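PDB 5V01: competence damage-inducible protein A, which is of unproven function but belongs to the CinA family, some members of which are nicotinamide mononucleotide deamidases. Local coordinates for residues G30-T40 / A103-G113; K70-T80 / C91-I99. All coordinates share one frame; numbering follows the deposited sequence.

Contact 1: residues G30-T40 / A103-G113; sequences GWRLTTAESCT and AGADIAIAVSG
The Asp106 carboxylate sets OD2 against Trp31 CA and the backbone N-H of Arg32, while Ile107 CD1 approaches the Trp31 indole obliquely, 3.7 Å from Trp31 CE3. These groups stand at the start of two neighbouring parallel strands, 33-37 and 107-113, in the middle of a mixed five-stranded sheet between helical layers. The Arg32 N-H uses the anti lone pair of OD2, with Arg32 N 2.9 Å from Asp106 OD2. Asp106 CG lies beside the Asp106 backbone N and anti to the carbonyl carbon (chi1 -58°), which turns the acid back toward Arg32. Farther out, the Phe135 ring meets the indole with the planes at about 45°, Trp172 also touches it, and Asp106 OD1 forms a salt bridge with Arg136.

Arg32 O accepts from both Asp106 N and Ile107 N. Thr34 N then bonds to Ile107 O, Ile109 N to Thr34 O, Ala36 N to Ile109 O and Val111 N to Ala36 O. The ladder weakens at Ser38 N and Val111 O, 3.4 Å apart, where a water joins Ser38 N and Thr40 N to the same carbonyl.

Leu33, Thr35, Ile107, Ile109 and Val111 share one face of the sheet. Leu33 CD1 packs 3.7 Å from Ile107 CG2 and also reaches Ile109 CG1. Thr34, Ala36, Ala108 and Ala110 form the other face. Helix 150-169 covers part of the Leu33 face, and helix 89-103 lies on the Thr34 face. Thr34 CG2 lies 3.7 Å from both Ala105 CB and Ala108 CB, while its OG1 bonds to Thr60 O.

Past the strand end, Cys39 CB points toward the partner strand, with Cys39 SG 3.3 Å from Gly113 N.

Contact 2: residues K70-T80 / C91-I99; sequences KRNVLQVRAET and CVQEMSSGI
Glu94 meets Arg77 and Thr80 through a side chain extended beyond CG (chi2 -176°), which carries its carboxylate to the start of helix 78-84. Thr80 OG1 stands beside its own backbone N (chi1 -62°) and comes to the acid from the opposite direction. Arg77 N, at the N-cap position, points almost straight at Glu94 OE1, 2.9 Å away. Thr80 OG1 donates to Glu94 OE2 over 2.6 Å, on the syn side but 32° out of the carboxylate plane. Arg77 NE is 4.3 Å from Glu94 OE2, but no guanidinium N-H points at it, so only the charges are near.

Deeper in, the last turn of helix 67-74 and the Gln75-Val76 link pack on helix 89-103, over the sheet face of Thr34, Ala36 and Ala110. Val76 CG2 and Leu74 CD1 both touch Met95 CG. Leu74 CD2 lies alongside Ile99. The Lys70 chain passes Cys91 SG and Met95 SD before NZ bonds to Thr64 O. Gly98 CA makes a CA-H...O contact with Leu74 O at 3.6 Å, which brings the two backbones close together.

Both carboxylate oxygens of Glu94 are therefore engaged at a helix N-terminus, a setting that would be expected to favour the charged form.

How the contacts relate
Contact 1 belongs to the central sheet and contact 2 to the helical layer over one sheet face. The centre of contact 1 is about 6 Å, and that of contact 2 about 13 Å, from the centre of the chain. Both bury most of their residues, but contact 2 has an outer edge, and Asn72 and Val73 there meet the second subunit. In each, a carboxylate takes a backbone N-H, Asp106 from Arg32 and Glu94 from Arg77. Contact 2 has no strand ladder and relies on apolar helix packing instead. Segment 91-99 leads through the rest of its helix into strand 107-113. Ile99 packs on Thr34, and Lys70 NZ probably bonds to Ser38 OG, so the two contacts adjoin directly.

Contact 1: residues G30-T40 / A103-G113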
ATOM      1  N   GLY A  30       6.999 -22.004  -1.508  1.00 20.33           N
ATOM      2  CA  GLY A  30       6.736 -21.663  -0.125  1.00 20.82           C
ATOM      3  C   GLY A  30       7.404 -20.362   0.242  1.00 20.34           C
ATOM      4  O   GLY A  30       7.810 -20.185   1.385  1.00 25.43           O
ATOM      5  N   TRP A  31       7.499 -19.440  -0.727  1.00 17.74           N
ATOM      6  CA  TRP A  31       8.110 -18.118  -0.488  1.00 16.05           C
ATOM      7  C   TRP A  31       7.061 -17.039  -0.309  1.00 15.49           C
ATOM      8  O   TRP A  31       5.976 -17.105  -0.879  1.00 16.40           O
ATOM      9  CB  TRP A  31       9.045 -17.723  -1.624  1.00 17.10           C
ATOM     10  CG  TRP A  31      10.266 -18.603  -1.778  1.00 18.22           C
ATOM     11  CD1 TRP A  31      10.734 -19.511  -0.903  1.00 20.54           C
ATOM     12  CD2 TRP A  31      11.156 -18.624  -2.901  1.00 17.95           C
ATOM     13  NE1 TRP A  31      11.866 -20.119  -1.408  1.00 20.64           N
ATOM     14  CE2 TRP A  31      12.149 -19.577  -2.631  1.00 19.07           C
ATOM     15  CE3 TRP A  31      11.214 -17.914  -4.103  1.00 18.74           C
ATOM     16  CZ2 TRP A  31      13.182 -19.857  -3.525  1.00 18.71           C
ATOM     17  CZ3 TRP A  31      12.241 -18.185  -4.990  1.00 21.63           C
ATOM     18  CH2 TRP A  31      13.213 -19.145  -4.692  1.00 20.94           C
ATOM     19  N   ARG A  32       7.427 -16.026   0.469  1.00 14.75           N
ATOM     20  CA  ARG A  32       6.558 -14.903   0.750  1.00 14.80           C
ATOM     21  C   ARG A  32       7.226 -13.617   0.302  1.00 13.62           C
ATOM     22  O   ARG A  32       8.440 -13.437   0.445  1.00 14.70           O
ATOM     23  CB  ARG A  32       6.205 -14.848   2.236  1.00 16.71           C
ATOM     24  CG  ARG A  32       5.465 -16.092   2.665  1.00 19.57           C
ATOM     25  CD  ARG A  32       4.923 -15.988   4.070  1.00 20.93           C
ATOM     26  NE  ARG A  32       3.769 -15.099   4.140  1.00 21.55           N
ATOM     27  CZ  ARG A  32       2.529 -15.402   3.745  1.00 22.07           C
ATOM     28  NH1 ARG A  32       2.227 -16.599   3.226  1.00 21.70           N
ATOM     29  NH2 ARG A  32       1.562 -14.498   3.887  1.00 22.23           N
ATOM     30  N   LEU A  33       6.403 -12.743  -0.248  1.00 12.58           N
ATOM     31  CA  LEU A  33       6.798 -11.474  -0.845  1.00 11.52           C
ATOM     32  C   LEU A  33       6.293 -10.326   0.029  1.00 11.10           C
ATOM     33  O   LEU A  33       5.208 -10.418   0.606  1.00 12.18           O
ATOM     34  CB  LEU A  33       6.128 -11.388  -2.219  1.00 11.64           C
ATOM     35  CG  LEU A  33       6.281 -10.110  -3.029  1.00 11.85           C
ATOM     36  CD1 LEU A  33       7.735  -9.851  -3.436  1.00 12.42           C
ATOM     37  CD2 LEU A  33       5.385 -10.201  -4.265  1.00 12.96           C
ATOM     38  N   THR A  34       7.037  -9.222   0.047  1.00 10.86           N
ATOM     39  CA  THR A  34       6.626  -7.970   0.705  1.00 10.32           C
ATOM     40  C   THR A  34       7.053  -6.811  -0.192  1.00  9.54           C
ATOM     41  O   THR A  34       7.926  -6.963  -1.059  1.00 11.15           O
ATOM     42  CB  THR A  34       7.232  -7.857   2.097  1.00 10.94           C
ATOM     43  OG1 THR A  34       6.668  -6.761   2.772  1.00 12.47           O
ATOM     44  CG2 THR A  34       8.714  -7.690   2.075  1.00 11.51           C
ATOM     45  N   THR A  35       6.408  -5.664  -0.007  1.00  9.50           N
ATOM     46  CA  THR A  35       6.628  -4.512  -0.874  1.00  9.87           C
ATOM     47  C   THR A  35       6.743  -3.212  -0.116  1.00  9.84           C
ATOM     48  O   THR A  35       6.051  -3.000   0.895  1.00  9.52           O
ATOM     49  CB  THR A  35       5.509  -4.360  -1.923  1.00 10.78           C
ATOM     50  OG1 THR A  35       4.236  -4.205  -1.288  1.00 11.66           O
ATOM     51  CG2 THR A  35       5.488  -5.512  -2.881  1.00 11.17           C
ATOM     52  N   ALA A  36       7.573  -2.317  -0.649  1.00  9.37           N
ATOM     53  CA  ALA A  36       7.702  -0.945  -0.143  1.00  9.58           C
ATOM     54  C   ALA A  36       7.647  -0.006  -1.339  1.00  9.73           C
ATOM     55  O   ALA A  36       8.416  -0.148  -2.284  1.00 11.55           O
ATOM     56  CB  ALA A  36       9.005  -0.747   0.628  1.00 10.77           C
ATOM     57  N   GLU A  37       6.731   0.954  -1.295  1.00  9.44           N
ATOM     58  CA  GLU A  37       6.470   1.853  -2.408  1.00  9.99           C
ATOM     59  C   GLU A  37       6.518   3.291  -1.973  1.00 10.37           C
ATOM     60  O   GLU A  37       6.281   3.617  -0.810  1.00 11.93           O
ATOM     61  CB  GLU A  37       5.044   1.581  -2.924  1.00 11.28           C
ATOM     62  CG  GLU A  37       4.839   0.207  -3.516  1.00 11.31           C
ATOM     63  CD  GLU A  37       3.391   0.001  -3.935  1.00 10.64           C
ATOM     64  OE1 GLU A  37       2.954   0.623  -4.935  1.00 10.29           O
ATOM     65  OE2 GLU A  37       2.716  -0.808  -3.278  1.00 11.14           O
ATOM     66  N   SER A  38       6.786   4.153  -2.933  1.00 13.07           N
ATOM     67  CA  SER A  38       6.688   5.586  -2.750  1.00 13.86           C
ATOM     68  C   SER A  38       5.787   6.129  -3.873  1.00 13.88           C
ATOM     69  O   SER A  38       4.566   6.125  -3.728  1.00 14.22           O
ATOM     70  CB  SER A  38       8.094   6.171  -2.674  1.00 16.40           C
ATOM     71  OG  SER A  38       8.073   7.562  -2.432  1.00 19.11           O
ATOM     72  N   CYS A  39       6.364   6.485  -5.021  1.00 14.94           N
ATOM     73  CA  CYS A  39       5.613   7.064  -6.135  1.00 16.14           C
ATOM     74  C   CYS A  39       4.478   6.184  -6.656  1.00 13.83           C
ATOM     75  O   CYS A  39       3.460   6.706  -7.114  1.00 17.10           O
ATOM     76  CB  CYS A  39       6.533   7.432  -7.311  1.00 20.02           C
ATOM     77  SG  CYS A  39       7.393   6.054  -8.107  1.00 22.57           S
ATOM     78  N   THR A  40       4.639   4.860  -6.597  1.00 12.61           N
ATOM     79  CA  THR A  40       3.587   3.977  -7.088  1.00 11.87           C
ATOM     80  C   THR A  40       2.380   3.879  -6.133  1.00 11.29           C
ATOM     81  O   THR A  40       1.360   3.294  -6.499  1.00 12.12           O
ATOM     82  CB  THR A  40       4.107   2.568  -7.483  1.00 12.53           C
ATOM     83  OG1 THR A  40       4.756   1.940  -6.385  1.00 12.72           O
ATOM     84  CG2 THR A  40       5.047   2.621  -8.682  1.00 14.04           C
ATOM     85  N   ALA A 103       8.635  -7.408   7.505  1.00 14.27           N
ATOM     86  CA  ALA A 103       7.692  -8.468   7.109  1.00 16.36           C
ATOM     87  C   ALA A 103       8.165  -9.899   7.396  1.00 16.86           C
ATOM     88  O   ALA A 103       7.365 -10.817   7.391  1.00 21.20           O
ATOM     89  CB  ALA A 103       7.340  -8.322   5.637  1.00 17.75           C
ATOM     90  N   GLY A 104       9.467 -10.101   7.605  1.00 17.53           N
ATOM     91  CA  GLY A 104      10.009 -11.460   7.761  1.00 19.46           C
ATOM     92  C   GLY A 104       9.853 -12.297   6.500  1.00 19.89           C
ATOM     93  O   GLY A 104       9.744 -13.522   6.559  1.00 23.95           O
ATOM     94  N   ALA A 105       9.848 -11.613   5.362  1.00 17.56           N
ATOM     95  CA  ALA A 105       9.564 -12.219   4.077  1.00 17.54           C
ATOM     96  C   ALA A 105      10.836 -12.794   3.453  1.00 17.47           C
ATOM     97  O   ALA A 105      11.943 -12.573   3.927  1.00 19.20           O
ATOM     98  CB  ALA A 105       8.957 -11.172   3.155  1.00 17.08           C
ATOM     99  N   ASP A 106      10.646 -13.550   2.382  1.00 15.97           N
ATOM    100  CA  ASP A 106      11.759 -14.081   1.595  1.00 16.03           C
ATOM    101  C   ASP A 106      12.226 -13.115   0.500  1.00 14.67           C
ATOM    102  O   ASP A 106      13.422 -13.081   0.149  1.00 17.15           O
ATOM    103  CB  ASP A 106      11.339 -15.399   0.954  1.00 17.40           C
ATOM    104  CG  ASP A 106      10.905 -16.417   1.972  1.00 18.92           C
ATOM    105  OD1 ASP A 106      11.808 -16.978   2.610  1.00 25.72           O
ATOM    106  OD2 ASP A 106       9.680 -16.675   2.116  1.00 20.26           O
ATOM    107  N   ILE A 107      11.274 -12.379  -0.077  1.00 14.44           N
ATOM    108  CA  ILE A 107      11.541 -11.463  -1.173  1.00 13.12           C
ATOM    109  C   ILE A 107      10.894 -10.124  -0.881  1.00 11.67           C
ATOM    110  O   ILE A 107       9.737 -10.079  -0.469  1.00 12.50           O
ATOM    111  CB  ILE A 107      11.016 -11.998  -2.523  1.00 13.52           C
ATOM    112  CG1 ILE A 107      11.705 -13.334  -2.866  1.00 15.57           C
ATOM    113  CG2 ILE A 107      11.227 -10.979  -3.640  1.00 13.80           C
ATOM    114  CD1 ILE A 107      10.919 -14.217  -3.800  1.00 14.80           C
ATOM    115  N   ALA A 108      11.639  -9.047  -1.111  1.00 12.45           N
ATOM    116  CA  ALA A 108      11.133  -7.674  -0.979  1.00 11.12           C
ATOM    117  C   ALA A 108      11.356  -6.939  -2.296  1.00 11.99           C
ATOM    118  O   ALA A 108      12.414  -7.046  -2.914  1.00 14.29           O
ATOM    119  CB  ALA A 108      11.830  -6.933   0.168  1.00 12.63           C
ATOM    120  N   ILE A 109      10.345  -6.210  -2.728  1.00 10.53           N
ATOM    121  CA  ILE A 109      10.475  -5.243  -3.816  1.00 10.43           C
ATOM    122  C   ILE A 109      10.322  -3.860  -3.244  1.00 10.25           C
ATOM    123  O   ILE A 109       9.361  -3.607  -2.500  1.00 11.42           O
ATOM    124  CB  ILE A 109       9.451  -5.468  -4.926  1.00 11.84           C
ATOM    125  CG1 ILE A 109       9.611  -6.870  -5.507  1.00 13.47           C
ATOM    126  CG2 ILE A 109       9.593  -4.397  -5.981  1.00 13.50           C
ATOM    127  CD1 ILE A 109       8.572  -7.264  -6.517  1.00 15.04           C
ATOM    128  N   ALA A 110      11.262  -2.979  -3.593  1.00 10.57           N
ATOM    129  CA  ALA A 110      11.119  -1.543  -3.343  1.00 10.98           C
ATOM    130  C   ALA A 110      11.131  -0.794  -4.657  1.00 10.62           C
ATOM    131  O   ALA A 110      11.887  -1.142  -5.544  1.00 12.13           O
ATOM    132  CB  ALA A 110      12.209  -1.022  -2.419  1.00 12.30           C
ATOM    133  N   VAL A 111      10.316   0.246  -4.740  1.00 10.39           N
ATOM    134  CA  VAL A 111      10.177   1.074  -5.935  1.00 10.43           C
ATOM    135  C   VAL A 111      10.176   2.529  -5.473  1.00 11.45           C
ATOM    136  O   VAL A 111       9.412   2.894  -4.607  1.00 11.90           O
ATOM    137  CB  VAL A 111       8.879   0.764  -6.696  1.00 11.79           C
ATOM    138  CG1 VAL A 111       8.816   1.564  -7.982  1.00 13.15           C
ATOM    139  CG2 VAL A 111       8.748  -0.719  -6.986  1.00 13.41           C
ATOM    140  N   SER A 112      11.018   3.349  -6.077  1.00 11.36           N
ATOM    141  CA  SER A 112      11.075   4.778  -5.774  1.00 12.73           C
ATOM    142  C   SER A 112      11.411   5.548  -7.026  1.00 13.54           C
ATOM    143  O   SER A 112      12.430   5.261  -7.658  1.00 15.79           O
ATOM    144  CB  SER A 112      12.103   5.041  -4.687  1.00 13.42           C
ATOM    145  OG  SER A 112      12.076   6.394  -4.284  1.00 17.29           O
ATOM    146  N   GLY A 113      10.593   6.532  -7.376  1.00 14.07           N
ATOM    147  CA  GLY A 113      10.779   7.279  -8.601  1.00 15.53           C
ATOM    148  C   GLY A 113      10.080   8.615  -8.599  1.00 15.68           C
ATOM    149  O   GLY A 113       9.497   9.041  -7.595  1.00 17.80           O
TER
HETATM  150  O   HOH W   1       6.874   3.305  -5.606  1.00 17.89           O
HETATM  151  O   HOH W   2      10.575   8.226  -3.479  1.00 35.20           O
HETATM  152  O   HOH W   3       9.134   7.730  -5.150  1.00 24.14           O

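Contact 2: residues K70-T80 / C91-I99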
ATOM      1  N   LYS A  70      10.177   7.237   4.934  1.00 10.69           N
ATOM      2  CA  LYS A  70      11.183   6.221   4.683  1.00 10.79           C
ATOM      3  C   LYS A  70      12.105   5.991   5.916  1.00 10.86           C
ATOM      4  O   LYS A  70      12.424   4.832   6.262  1.00 12.88           O
ATOM      5  CB  LYS A  70      11.983   6.583   3.430  1.00 11.41           C
ATOM      6  CG  LYS A  70      11.154   6.460   2.144  1.00 11.55           C
ATOM      7  CD  LYS A  70      11.913   6.948   0.913  1.00 13.06           C
ATOM      8  CE  LYS A  70      11.046   6.874  -0.316  1.00 14.01           C
ATOM      9  NZ  LYS A  70      10.019   7.940  -0.355  1.00 13.93           N
ATOM     10  N   ARG A  71      12.493   7.088   6.571  1.00 12.11           N
ATOM     11  CA  ARG A  71      13.323   6.994   7.794  1.00 13.09           C
ATOM     12  C   ARG A  71      12.517   6.293   8.900  1.00 12.92           C
ATOM     13  O   ARG A  71      12.976   5.358   9.547  1.00 15.87           O
ATOM     14  CB  ARG A  71      13.799   8.391   8.255  1.00 13.91           C
ATOM     15  CG  ARG A  71      14.679   9.112   7.227  1.00 15.32           C
ATOM     16  CD  ARG A  71      15.421  10.286   7.825  1.00 15.89           C
ATOM     17  NE  ARG A  71      14.519  11.242   8.452  1.00 16.73           N
ATOM     18  CZ  ARG A  71      13.969  12.310   7.882  1.00 16.23           C
ATOM     19  NH1 ARG A  71      14.201  12.641   6.614  1.00 18.25           N
ATOM     20  NH2 ARG A  71      13.112  13.052   8.607  1.00 18.66           N
ATOM     21  N   ASN A  72      11.281   6.751   9.088  1.00 12.82           N
ATOM     22  CA  ASN A  72      10.448   6.303  10.216  1.00 13.54           C
ATOM     23  C   ASN A  72      10.043   4.821  10.098  1.00 13.36           C
ATOM     24  O   ASN A  72      10.200   4.029  11.013  1.00 16.40           O
ATOM     25  CB  ASN A  72       9.195   7.204  10.288  1.00 13.68           C
ATOM     26  CG  ASN A  72       8.265   6.850  11.421  1.00 15.45           C
ATOM     27  OD1 ASN A  72       8.719   6.517  12.513  1.00 17.15           O
ATOM     28  ND2 ASN A  72       6.945   6.898  11.155  1.00 16.32           N
ATOM     29  N   VAL A  73       9.517   4.462   8.932  1.00 12.53           N
ATOM     30  CA  VAL A  73       8.924   3.148   8.745  1.00 12.16           C
ATOM     31  C   VAL A  73       9.955   2.078   8.357  1.00 12.64           C
ATOM     32  O   VAL A  73       9.838   0.925   8.745  1.00 14.54           O
ATOM     33  CB  VAL A  73       7.796   3.221   7.687  1.00 12.02           C
ATOM     34  CG1 VAL A  73       7.185   1.841   7.446  1.00 12.13           C
ATOM     35  CG2 VAL A  73       6.737   4.214   8.130  1.00 12.88           C
ATOM     36  N   LEU A  74      10.949   2.486   7.572  1.00 12.55           N
ATOM     37  CA  LEU A  74      11.900   1.543   6.962  1.00 12.42           C
ATOM     38  C   LEU A  74      13.350   1.685   7.400  1.00 12.74           C
ATOM     39  O   LEU A  74      14.201   0.925   6.926  1.00 15.49           O
ATOM     40  CB  LEU A  74      11.800   1.626   5.439  1.00 12.29           C
ATOM     41  CG  LEU A  74      10.428   1.258   4.858  1.00 13.09           C
ATOM     42  CD1 LEU A  74      10.428   1.584   3.380  1.00 14.43           C
ATOM     43  CD2 LEU A  74      10.097  -0.197   5.137  1.00 15.05           C
ATOM     44  N   GLN A  75      13.623   2.618   8.311  1.00 13.78           N
ATOM     45  CA  GLN A  75      14.974   2.875   8.848  1.00 13.62           C
ATOM     46  C   GLN A  75      15.960   3.228   7.742  1.00 13.94           C
ATOM     47  O   GLN A  75      17.160   3.007   7.870  1.00 16.12           O
ATOM     48  CB  GLN A  75      15.496   1.724   9.706  1.00 16.63           C
ATOM     49  CG  GLN A  75      14.655   1.423  10.927  1.00 18.46           C
ATOM     50  CD  GLN A  75      13.435   0.611  10.600  1.00 20.14           C
ATOM     51  OE1 GLN A  75      13.513  -0.377   9.864  1.00 23.04           O
ATOM     52  NE2 GLN A  75      12.286   1.032  11.125  1.00 23.14           N
ATOM     53  N   VAL A  76      15.482   3.866   6.677  1.00 13.67           N
ATOM     54  CA  VAL A  76      16.401   4.396   5.659  1.00 14.29           C
ATOM     55  C   VAL A  76      17.234   5.460   6.374  1.00 14.77           C
ATOM     56  O   VAL A  76      16.712   6.269   7.127  1.00 16.18           O
ATOM     57  CB  VAL A  76      15.637   4.954   4.437  1.00 13.77           C
ATOM     58  CG1 VAL A  76      16.590   5.632   3.465  1.00 14.99           C
ATOM     59  CG2 VAL A  76      14.862   3.839   3.726  1.00 13.93           C
ATOM     60  N   ARG A  77      18.538   5.440   6.128  1.00 14.47           N
ATOM     61  CA  ARG A  77      19.458   6.379   6.787  1.00 15.20           C
ATOM     62  C   ARG A  77      19.260   7.794   6.289  1.00 13.57           C
ATOM     63  O   ARG A  77      19.185   8.035   5.086  1.00 15.25           O
ATOM     64  CB  ARG A  77      20.902   6.008   6.517  1.00 16.20           C
ATOM     65  CG  ARG A  77      21.308   4.680   7.070  1.00 16.66           C
ATOM     66  CD  ARG A  77      22.758   4.465   6.672  1.00 17.59           C
ATOM     67  NE  ARG A  77      23.281   3.229   7.225  1.00 19.27           N
ATOM     68  CZ  ARG A  77      24.486   2.729   6.944  1.00 18.31           C
ATOM     69  NH1 ARG A  77      25.291   3.367   6.113  1.00 20.55           N
ATOM     70  NH2 ARG A  77      24.874   1.604   7.514  1.00 19.99           N
ATOM     71  N   ALA A  78      19.284   8.759   7.206  1.00 15.44           N
ATOM     72  CA  ALA A  78      19.181  10.171   6.821  1.00 17.50           C
ATOM     73  C   ALA A  78      20.307  10.549   5.842  1.00 17.14           C
ATOM     74  O   ALA A  78      20.089  11.275   4.871  1.00 18.11           O
ATOM     75  CB  ALA A  78      19.220  11.069   8.051  1.00 18.63           C
ATOM     76  N   GLU A  79      21.503  10.047   6.145  0.50 17.53           N
ATOM     77  CA  GLU A  79      22.684  10.266   5.338  0.50 20.32           C
ATOM     78  C   GLU A  79      22.512   9.785   3.893  0.50 18.33           C
ATOM     79  O   GLU A  79      22.939  10.448   2.949  0.50 20.39           O
ATOM     80  CB  GLU A  79      23.853   9.561   6.032  0.50 22.85           C
ATOM     81  CG  GLU A  79      24.139  10.113   7.428  0.50 26.70           C
ATOM     82  CD  GLU A  79      23.062   9.856   8.496  0.50 26.30           C
ATOM     83  OE1 GLU A  79      22.396   8.755   8.529  0.50 12.99           O
ATOM     84  OE2 GLU A  79      22.921  10.801   9.337  0.50 22.72           O
ATOM     85  N   THR A  80      21.868   8.637   3.731  1.00 16.91           N
ATOM     86  CA  THR A  80      21.599   8.073   2.403  1.00 17.34           C
ATOM     87  C   THR A  80      20.692   8.993   1.595  1.00 16.25           C
ATOM     88  O   THR A  80      20.938   9.280   0.418  1.00 17.61           O
ATOM     89  CB  THR A  80      21.002   6.672   2.520  1.00 17.94           C
ATOM     90  OG1 THR A  80      21.955   5.827   3.175  1.00 18.74           O
ATOM     91  CG2 THR A  80      20.649   6.114   1.149  1.00 17.83           C
ATOM     92  N   CYS A  91      18.804   4.263  -1.902  1.00 14.34           N
ATOM     93  CA  CYS A  91      17.529   4.319  -1.190  1.00 15.01           C
ATOM     94  C   CYS A  91      16.704   3.062  -1.407  1.00 13.79           C
ATOM     95  O   CYS A  91      16.205   2.494  -0.436  1.00 14.24           O
ATOM     96  CB  CYS A  91      16.722   5.515  -1.602  1.00 16.08           C
ATOM     97  SG  CYS A  91      15.151   5.618  -0.688  1.00 17.30           S
ATOM     98  N   VAL A  92      16.556   2.613  -2.653  1.00 13.81           N
ATOM     99  CA  VAL A  92      15.747   1.406  -2.873  1.00 13.72           C
ATOM    100  C   VAL A  92      16.390   0.180  -2.216  1.00 13.56           C
ATOM    101  O   VAL A  92      15.693  -0.703  -1.726  1.00 13.83           O
ATOM    102  CB  VAL A  92      15.339   1.135  -4.355  1.00 14.15           C
ATOM    103  CG1 VAL A  92      14.326   2.164  -4.826  1.00 16.58           C
ATOM    104  CG2 VAL A  92      16.528   0.990  -5.296  1.00 14.86           C
ATOM    105  N   GLN A  93      17.734   0.119  -2.191  1.00 13.74           N
ATOM    106  CA  GLN A  93      18.393  -0.957  -1.424  1.00 15.59           C
ATOM    107  C   GLN A  93      17.958  -0.927   0.039  1.00 13.33           C
ATOM    108  O   GLN A  93      17.547  -1.949   0.592  1.00 14.88           O
ATOM    109  CB  GLN A  93      19.917  -0.860  -1.505  1.00 16.71           C
ATOM    110  CG  GLN A  93      20.473  -1.235  -2.848  1.00 19.49           C
ATOM    111  CD  GLN A  93      21.926  -0.870  -3.029  1.00 23.72           C
ATOM    112  OE1 GLN A  93      22.424   0.097  -2.444  1.00 28.23           O
ATOM    113  NE2 GLN A  93      22.612  -1.638  -3.849  1.00 26.75           N
ATOM    114  N   GLU A  94      18.047   0.246   0.664  1.00 13.87           N
ATOM    115  CA  GLU A  94      17.706   0.345   2.078  1.00 13.72           C
ATOM    116  C   GLU A  94      16.209   0.135   2.334  1.00 14.06           C
ATOM    117  O   GLU A  94      15.828  -0.478   3.337  1.00 14.22           O
ATOM    118  CB  GLU A  94      18.194   1.665   2.669  1.00 14.56           C
ATOM    119  CG  GLU A  94      19.719   1.735   2.756  1.00 16.57           C
ATOM    120  CD  GLU A  94      20.228   2.992   3.416  1.00 18.20           C
ATOM    121  OE1 GLU A  94      19.451   3.676   4.064  1.00 24.37           O
ATOM    122  OE2 GLU A  94      21.431   3.303   3.318  1.00 20.30           O
ATOM    123  N   MET A  95      15.365   0.629   1.423  1.00 12.54           N
ATOM    124  CA  MET A  95      13.910   0.373   1.538  1.00 11.78           C
ATOM    125  C   MET A  95      13.630  -1.127   1.510  1.00 12.42           C
ATOM    126  O   MET A  95      12.847  -1.636   2.322  1.00 12.70           O
ATOM    127  CB  MET A  95      13.139   1.041   0.397  1.00 12.14           C
ATOM    128  CG  MET A  95      13.020   2.529   0.500  1.00 12.22           C
ATOM    129  SD  MET A  95      12.246   3.307  -0.924  1.00 13.17           S
ATOM    130  CE  MET A  95      10.561   2.758  -0.756  1.00 13.32           C
ATOM    131  N   SER A  96      14.276  -1.838   0.571  1.00 12.75           N
ATOM    132  CA  SER A  96      14.030  -3.268   0.409  1.00 13.71           C
ATOM    133  C   SER A  96      14.483  -4.030   1.652  1.00 12.92           C
ATOM    134  O   SER A  96      13.803  -4.930   2.109  1.00 13.96           O
ATOM    135  CB  SER A  96      14.678  -3.816  -0.870  1.00 13.67           C
ATOM    136  OG  SER A  96      16.081  -3.974  -0.760  1.00 16.11           O
ATOM    137  N   SER A  97      15.642  -3.645   2.204  1.00 13.77           N
ATOM    138  CA  SER A  97      16.115  -4.291   3.422  1.00 15.65           C
ATOM    139  C   SER A  97      15.185  -4.029   4.610  1.00 13.84           C
ATOM    140  O   SER A  97      14.910  -4.954   5.404  1.00 15.43           O
ATOM    141  CB  SER A  97      17.532  -3.817   3.767  1.00 17.63           C
ATOM    142  OG  SER A  97      18.430  -4.181   2.760  1.00 22.16           O
ATOM    143  N   GLY A  98      14.716  -2.791   4.731  1.00 14.47           N
ATOM    144  CA  GLY A  98      13.845  -2.446   5.830  1.00 14.65           C
ATOM    145  C   GLY A  98      12.535  -3.201   5.795  1.00 13.57           C
ATOM    146  O   GLY A  98      12.080  -3.709   6.821  1.00 14.76           O
ATOM    147  N   ILE A  99      11.932  -3.308   4.613  1.00 11.63           N
ATOM    148  CA  ILE A  99      10.655  -4.038   4.516  1.00 12.11           C
ATOM    149  C   ILE A  99      10.828  -5.543   4.605  1.00 12.47           C
ATOM    150  O   ILE A  99       9.996  -6.234   5.209  1.00 13.11           O
ATOM    151  CB  ILE A  99       9.852  -3.576   3.284  1.00 11.49           C
ATOM    152  CG1 ILE A  99       8.378  -4.020   3.376  1.00 11.35           C
ATOM    153  CG2 ILE A  99      10.450  -4.066   1.973  1.00 12.09           C
ATOM    154  CD1 ILE A  99       7.618  -3.588   4.607  1.00 12.36           C
TER
HETATM  155  O   HOH W   4      16.638   0.134   5.963  1.00 17.42           O
HETATM  156  O   HOH W   5      19.091   1.304   6.266  1.00 22.87           O